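Local coordinates for protein group 3 allergen SMIPP-S YvT004A06 (Sarcoptes scabiei type hominis, PDB 3H7T) that adopts the trypsin-like serine protease fold and binds zinc, but is an inactivated paralogue and so probably lacks the endopeptidase activity generally assigned to its family, at residues A[37-40]-A[41-44]; A[76-80]-A[81-85]. One frame throughout, in Å; residues are numbered along the deposited sequence.

Contact 1: A[37-40]-A[41-44]; sequences ITAA and QCVD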
ATOM      1  N   ILE A  37      -4.336   3.686  -6.103  1.00 23.95           N
ATOM      2  CA  ILE A  37      -2.920   3.818  -5.756  1.00 23.32           C
ATOM      3  C   ILE A  37      -2.387   2.535  -5.098  1.00 22.91           C
ATOM      4  O   ILE A  37      -3.030   1.963  -4.221  1.00 21.98           O
ATOM      5  CB  ILE A  37      -2.635   5.067  -4.879  1.00 23.09           C
ATOM      6  CG1 ILE A  37      -1.125   5.232  -4.637  1.00 23.12           C
ATOM      7  CG2 ILE A  37      -3.435   5.032  -3.564  1.00 18.35           C
ATOM      8  CD1 ILE A  37      -0.726   6.608  -4.120  1.00 24.49           C
ATOM      9  N   THR A  38      -1.210   2.111  -5.542  1.00 23.47           N
ATOM     10  CA  THR A  38      -0.532   0.925  -5.019  1.00 24.43           C
ATOM     11  C   THR A  38       0.972   1.228  -4.926  1.00 24.39           C
ATOM     12  O   THR A  38       1.380   2.382  -5.107  1.00 24.34           O
ATOM     13  CB  THR A  38      -0.858  -0.337  -5.897  1.00 24.56           C
ATOM     14  OG1 THR A  38      -0.363  -1.518  -5.267  1.00 26.30           O
ATOM     15  CG2 THR A  38      -0.263  -0.223  -7.311  1.00 26.62           C
ATOM     16  N   ALA A  39       1.790   0.222  -4.612  1.00 23.89           N
ATOM     17  CA  ALA A  39       3.242   0.401  -4.595  1.00 24.28           C
ATOM     18  C   ALA A  39       3.805   0.258  -6.001  1.00 24.19           C
ATOM     19  O   ALA A  39       3.308  -0.543  -6.786  1.00 24.70           O
ATOM     20  CB  ALA A  39       3.901  -0.615  -3.670  1.00 23.52           C
ATOM     21  N   ALA A  40       4.852   1.021  -6.309  1.00 23.46           N
ATOM     22  CA  ALA A  40       5.525   0.908  -7.606  1.00 22.97           C
ATOM     23  C   ALA A  40       6.121  -0.479  -7.854  1.00 22.73           C
ATOM     24  O   ALA A  40       6.019  -0.998  -8.961  1.00 22.18           O
ATOM     25  CB  ALA A  40       6.581   1.971  -7.751  1.00 22.29           C
ATOM     26  N   GLN A  41       6.735  -1.065  -6.818  1.00 23.25           N
ATOM     27  CA  GLN A  41       7.331  -2.410  -6.887  1.00 25.19           C
ATOM     28  C   GLN A  41       6.378  -3.481  -7.422  1.00 26.67           C
ATOM     29  O   GLN A  41       6.813  -4.561  -7.817  1.00 28.59           O
ATOM     30  CB  GLN A  41       7.865  -2.844  -5.511  1.00 24.36           C
ATOM     31  CG  GLN A  41       6.763  -3.213  -4.497  1.00 20.78           C
ATOM     32  CD  GLN A  41       7.313  -3.501  -3.113  1.00 23.44           C
ATOM     33  OE1 GLN A  41       7.245  -2.647  -2.229  1.00 19.19           O
ATOM     34  NE2 GLN A  41       7.883  -4.701  -2.921  1.00 15.69           N
ATOM     35  N   CYS A  42       5.085  -3.182  -7.404  1.00 27.65           N
ATOM     36  CA  CYS A  42       4.050  -4.117  -7.825  1.00 29.51           C
ATOM     37  C   CYS A  42       3.883  -4.168  -9.334  1.00 29.78           C
ATOM     38  O   CYS A  42       3.592  -5.224  -9.888  1.00 29.14           O
ATOM     39  CB  CYS A  42       2.708  -3.722  -7.204  1.00 29.85           C
ATOM     40  SG  CYS A  42       2.714  -3.702  -5.397  1.00 41.19           S
ATOM     41  N   VAL A  43       4.054  -3.024  -9.991  1.00 30.71           N
ATOM     42  CA  VAL A  43       3.601  -2.874 -11.375  1.00 31.94           C
ATOM     43  C   VAL A  43       4.613  -2.206 -12.314  1.00 33.11           C
ATOM     44  O   VAL A  43       4.330  -2.017 -13.500  1.00 33.13           O
ATOM     45  CB  VAL A  43       2.244  -2.117 -11.440  1.00 31.66           C
ATOM     46  CG1 VAL A  43       1.128  -2.921 -10.737  1.00 30.11           C
ATOM     47  CG2 VAL A  43       2.373  -0.709 -10.841  1.00 30.04           C
ATOM     48  N   ASP A  44       5.782  -1.857 -11.778  1.00 34.42           N
ATOM     49  CA  ASP A  44       6.857  -1.233 -12.551  1.00 35.16           C
ATOM     50  C   ASP A  44       7.242  -2.076 -13.768  1.00 35.40           C
ATOM     51  O   ASP A  44       7.670  -3.219 -13.627  1.00 34.79           O
ATOM     52  CB  ASP A  44       8.086  -1.012 -11.664  1.00 36.07           C
ATOM     53  CG  ASP A  44       9.197  -0.253 -12.369  1.00 38.62           C
ATOM     54  OD1 ASP A  44       8.897   0.574 -13.256  1.00 39.10           O
ATOM     55  OD2 ASP A  44      10.375  -0.475 -12.024  1.00 45.19           O
TER
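The sulfur of C42 folds back over the methyl group of A39, SG to CB 3.7 Å, with the hydroxyl of T38 close by at 3.8 Å from OG1 to SG. Such a fold-back follows from the first torsion of C42 (-59°), which sets SG beside the cysteine's own backbone N and brings it back against the residues that leave strand 35-38; the same SG is disulfide-bonded to C26. Next to the sulfur, CG of Q41 rests on A39 CB at 4.0 Å, so A39 carries both side chains on one methyl.

This segment corresponds to the Thr-Ala-Ala-His-Cys motif of trypsin-like proteases, in which Q41 takes the place of the catalytic histidine, consistent with the inactivated character of this paralogue. Its chi1 of 73° turns the chain over A39, and its amide is used at both ends, OE1 meeting N85 and NE2 the carbonyl of Y202.

The backbone winds tightly here. C42 N bonds A39 O at 3.2 Å, while A40 O is gripped twice, by V43 N and by D44 N, each at 3.0 Å. The two donors approach differently: V43 N stands above the carbonyl plane, whereas D44 N comes almost end-on, with a C=O...N angle of 172°.

T38 ends strand 35-38 of the N-terminal barrel, its OG1 bonded to G27 O and its side chain packed on V18 and I89. V43, at the end of the short helix 40-43, leans on V20 of strand 15-20 and A87 of strand 87-91.

Contact 2: A[76-80]-A[81-85]; sequences RYHPL and TMQNN. With ZN (zinc ion), chain E.
A zinc ion sits at the protein surface, bound by H78 NE2 at 2.2 Å and by a water that Q83 reaches from the facing arm of the loop. The loop is a hairpin-like connection between strands 65-74 and 87-91 of the N-terminal barrel of the trypsin fold, joined by a single antiparallel bridge, with H78 and Q83 as a hydrogen-bonded pair. H78 N gives the straight bond of that pair, to Q83 O at 3.0 Å. At the turn itself H78 O receives only weak bonds, from T81 N, M82 N and Q83 N.

The side chains repeat the pairing. Q83 NE2 comes to the edge of the imidazole, 3.5 Å from H78 CD2, with its amide turned 71° from the ring, and donates to the zinc-bound water at 2.7 Å. Q83 thus acts in the second shell of the metal. One face of the same imidazole lies under R76 O.

On the inner side, Y77 and M82 run alongside each other, OH to CE 3.6 Å, while CB of N85 lies beside CE1 of the tyrosine. N84 reaches back across the loop, its OD1 held by Y220, and its ND2 donates to R76 O at 2.9 Å, an almost straight bond of 176° that leaves in the plane of the N84 amide.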
ATOM      1  N   ARG A  76       9.323   8.266 -11.048  1.00 27.04           N
ATOM      2  CA  ARG A  76      10.731   8.123 -10.638  1.00 25.70           C
ATOM      3  C   ARG A  76      10.989   7.044  -9.572  1.00 24.98           C
ATOM      4  O   ARG A  76      11.814   7.227  -8.670  1.00 23.65           O
ATOM      5  CB  ARG A  76      11.333   9.482 -10.228  1.00 26.11           C
ATOM      6  CG  ARG A  76      11.188  10.589 -11.297  1.00 24.35           C
ATOM      7  CD  ARG A  76      11.844  10.174 -12.622  1.00 21.51           C
ATOM      8  NE  ARG A  76      13.266   9.878 -12.450  1.00 25.36           N
ATOM      9  CZ  ARG A  76      14.002   9.173 -13.306  1.00 29.92           C
ATOM     10  NH1 ARG A  76      15.289   8.958 -13.053  1.00 29.44           N
ATOM     11  NH2 ARG A  76      13.458   8.681 -14.413  1.00 33.06           N
ATOM     12  N   TYR A  77      10.301   5.909  -9.683  1.00 25.11           N
ATOM     13  CA  TYR A  77      10.591   4.788  -8.789  1.00 24.97           C
ATOM     14  C   TYR A  77      12.051   4.366  -8.930  1.00 24.87           C
ATOM     15  O   TYR A  77      12.530   4.165 -10.045  1.00 24.93           O
ATOM     16  CB  TYR A  77       9.678   3.595  -9.078  1.00 25.28           C
ATOM     17  CG  TYR A  77       9.984   2.370  -8.240  1.00 25.19           C
ATOM     18  CD1 TYR A  77      10.099   2.456  -6.848  1.00 23.55           C
ATOM     19  CD2 TYR A  77      10.120   1.116  -8.835  1.00 27.55           C
ATOM     20  CE1 TYR A  77      10.366   1.325  -6.077  1.00 24.30           C
ATOM     21  CE2 TYR A  77      10.387  -0.025  -8.072  1.00 28.31           C
ATOM     22  CZ  TYR A  77      10.507   0.092  -6.703  1.00 24.64           C
ATOM     23  OH  TYR A  77      10.773  -1.017  -5.955  1.00 24.98           O
ATOM     24  N   HIS A  78      12.754   4.267  -7.804  1.00 24.41           N
ATOM     25  CA  HIS A  78      14.132   3.791  -7.802  1.00 25.13           C
ATOM     26  C   HIS A  78      14.212   2.449  -7.077  1.00 25.78           C
ATOM     27  O   HIS A  78      14.249   2.416  -5.846  1.00 24.84           O
ATOM     28  CB  HIS A  78      15.074   4.820  -7.161  1.00 25.16           C
ATOM     29  CG  HIS A  78      15.139   6.115  -7.908  1.00 27.51           C
ATOM     30  ND1 HIS A  78      15.350   6.176  -9.269  1.00 30.34           N
ATOM     31  CD2 HIS A  78      15.021   7.395  -7.488  1.00 28.51           C
ATOM     32  CE1 HIS A  78      15.354   7.439  -9.655  1.00 32.29           C
ATOM     33  NE2 HIS A  78      15.156   8.198  -8.594  1.00 26.32           N
ATOM     34  N   PRO A  79      14.241   1.335  -7.840  1.00 26.54           N
ATOM     35  CA  PRO A  79      14.113   0.032  -7.163  1.00 27.98           C
ATOM     36  C   PRO A  79      15.259  -0.292  -6.205  1.00 28.62           C
ATOM     37  O   PRO A  79      15.054  -1.055  -5.270  1.00 29.73           O
ATOM     38  CB  PRO A  79      14.029  -0.989  -8.315  1.00 27.56           C
ATOM     39  CG  PRO A  79      14.459  -0.276  -9.539  1.00 27.91           C
ATOM     40  CD  PRO A  79      14.285   1.209  -9.309  1.00 26.12           C
ATOM     41  N   LEU A  80      16.439   0.291  -6.413  1.00 29.14           N
ATOM     42  CA  LEU A  80      17.588  -0.004  -5.546  1.00 29.63           C
ATOM     43  C   LEU A  80      17.387   0.477  -4.112  1.00 29.66           C
ATOM     44  O   LEU A  80      17.689  -0.240  -3.156  1.00 30.32           O
ATOM     45  CB  LEU A  80      18.887   0.558  -6.127  1.00 30.69           C
ATOM     46  CG  LEU A  80      19.472  -0.151  -7.354  1.00 34.99           C
ATOM     47  CD1 LEU A  80      20.737   0.561  -7.823  1.00 37.29           C
ATOM     48  CD2 LEU A  80      19.737  -1.636  -7.088  1.00 37.25           C
ATOM     49  N   THR A  81      16.867   1.689  -3.965  1.00 29.19           N
ATOM     50  CA  THR A  81      16.610   2.259  -2.649  1.00 27.96           C
ATOM     51  C   THR A  81      15.130   2.168  -2.318  1.00 27.38           C
ATOM     52  O   THR A  81      14.724   2.452  -1.194  1.00 27.88           O
ATOM     53  CB  THR A  81      17.014   3.734  -2.608  1.00 27.51           C
ATOM     54  OG1 THR A  81      16.404   4.417  -3.712  1.00 28.24           O
ATOM     55  CG2 THR A  81      18.521   3.869  -2.695  1.00 27.77           C
ATOM     56  N   MET A  82      14.337   1.782  -3.317  1.00 26.97           N
ATOM     57  CA  MET A  82      12.873   1.747  -3.233  1.00 26.88           C
ATOM     58  C   MET A  82      12.264   3.136  -2.992  1.00 26.93           C
ATOM     59  O   MET A  82      11.159   3.266  -2.449  1.00 27.70           O
ATOM     60  CB  MET A  82      12.400   0.709  -2.212  1.00 26.77           C
ATOM     61  CG  MET A  82      12.899  -0.710  -2.548  1.00 30.68           C
ATOM     62  SD  MET A  82      12.047  -2.012  -1.649  1.00 38.17           S
ATOM     63  CE  MET A  82      10.454  -1.989  -2.456  1.00 36.95           C
ATOM     64  N   GLN A  83      12.991   4.164  -3.423  1.00 26.66           N
ATOM     65  CA  GLN A  83      12.532   5.553  -3.320  1.00 26.86           C
ATOM     66  C   GLN A  83      11.332   5.772  -4.213  1.00 25.71           C
ATOM     67  O   GLN A  83      11.277   5.236  -5.325  1.00 26.29           O
ATOM     68  CB  GLN A  83      13.631   6.512  -3.774  1.00 28.24           C
ATOM     69  CG  GLN A  83      14.545   7.013  -2.685  1.00 32.71           C
ATOM     70  CD  GLN A  83      15.482   8.103  -3.182  1.00 36.39           C
ATOM     71  OE1 GLN A  83      16.546   8.317  -2.608  1.00 46.38           O
ATOM     72  NE2 GLN A  83      15.083   8.805  -4.247  1.00 34.36           N
ATOM     73  N   ASN A  84      10.390   6.584  -3.736  1.00 24.68           N
ATOM     74  CA  ASN A  84       9.208   6.959  -4.517  1.00 23.65           C
ATOM     75  C   ASN A  84       8.412   5.724  -4.936  1.00 22.01           C
ATOM     76  O   ASN A  84       7.944   5.624  -6.069  1.00 19.27           O
ATOM     77  CB  ASN A  84       9.612   7.778  -5.750  1.00 24.39           C
ATOM     78  CG  ASN A  84      10.685   8.812  -5.444  1.00 26.32           C
ATOM     79  OD1 ASN A  84      10.611   9.533  -4.445  1.00 26.45           O
ATOM     80  ND2 ASN A  84      11.703   8.871  -6.296  1.00 25.93           N
ATOM     81  N   ASN A  85       8.260   4.795  -3.994  1.00 21.74           N
ATOM     82  CA  ASN A  85       7.633   3.504  -4.251  1.00 21.29           C
ATOM     83  C   ASN A  85       6.100   3.600  -4.236  1.00 21.60           C
ATOM     84  O   ASN A  85       5.434   3.081  -3.338  1.00 20.82           O
ATOM     85  CB  ASN A  85       8.162   2.487  -3.229  1.00 21.39           C
ATOM     86  CG  ASN A  85       7.642   1.077  -3.451  1.00 20.97           C
ATOM     87  OD1 ASN A  85       7.067   0.753  -4.492  1.00 18.75           O
ATOM     88  ND2 ASN A  85       7.844   0.225  -2.451  1.00 18.68           N
TER
HETATM   89 ZN    ZN E 238      15.551  10.257  -7.986  1.00 39.19          ZN
HETATM   90  O   HOH W   1      16.445  10.252  -6.102  1.00 19.19           O

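In the fold
Along the chain the two contacts stand in series. Contact 1 closes first, turning the end of strand 35-38 into helix 40-43; the chain then runs through strands 51-55 and 65-74 before contact 2 folds the connection to strand 87-91 on itself. Neither encloses the other, yet they meet in space, consistent with strands 35-38 and 87-91 being neighbours in the six-stranded barrel. A40 CB packs on Y77 CG at 3.5 Å, and Q41 OE1 lies against M82 CE at 3.3 Å. The buried helical turn and the inner side of the zinc-bearing loop therefore share one interface, with the metal on the loop's outer side.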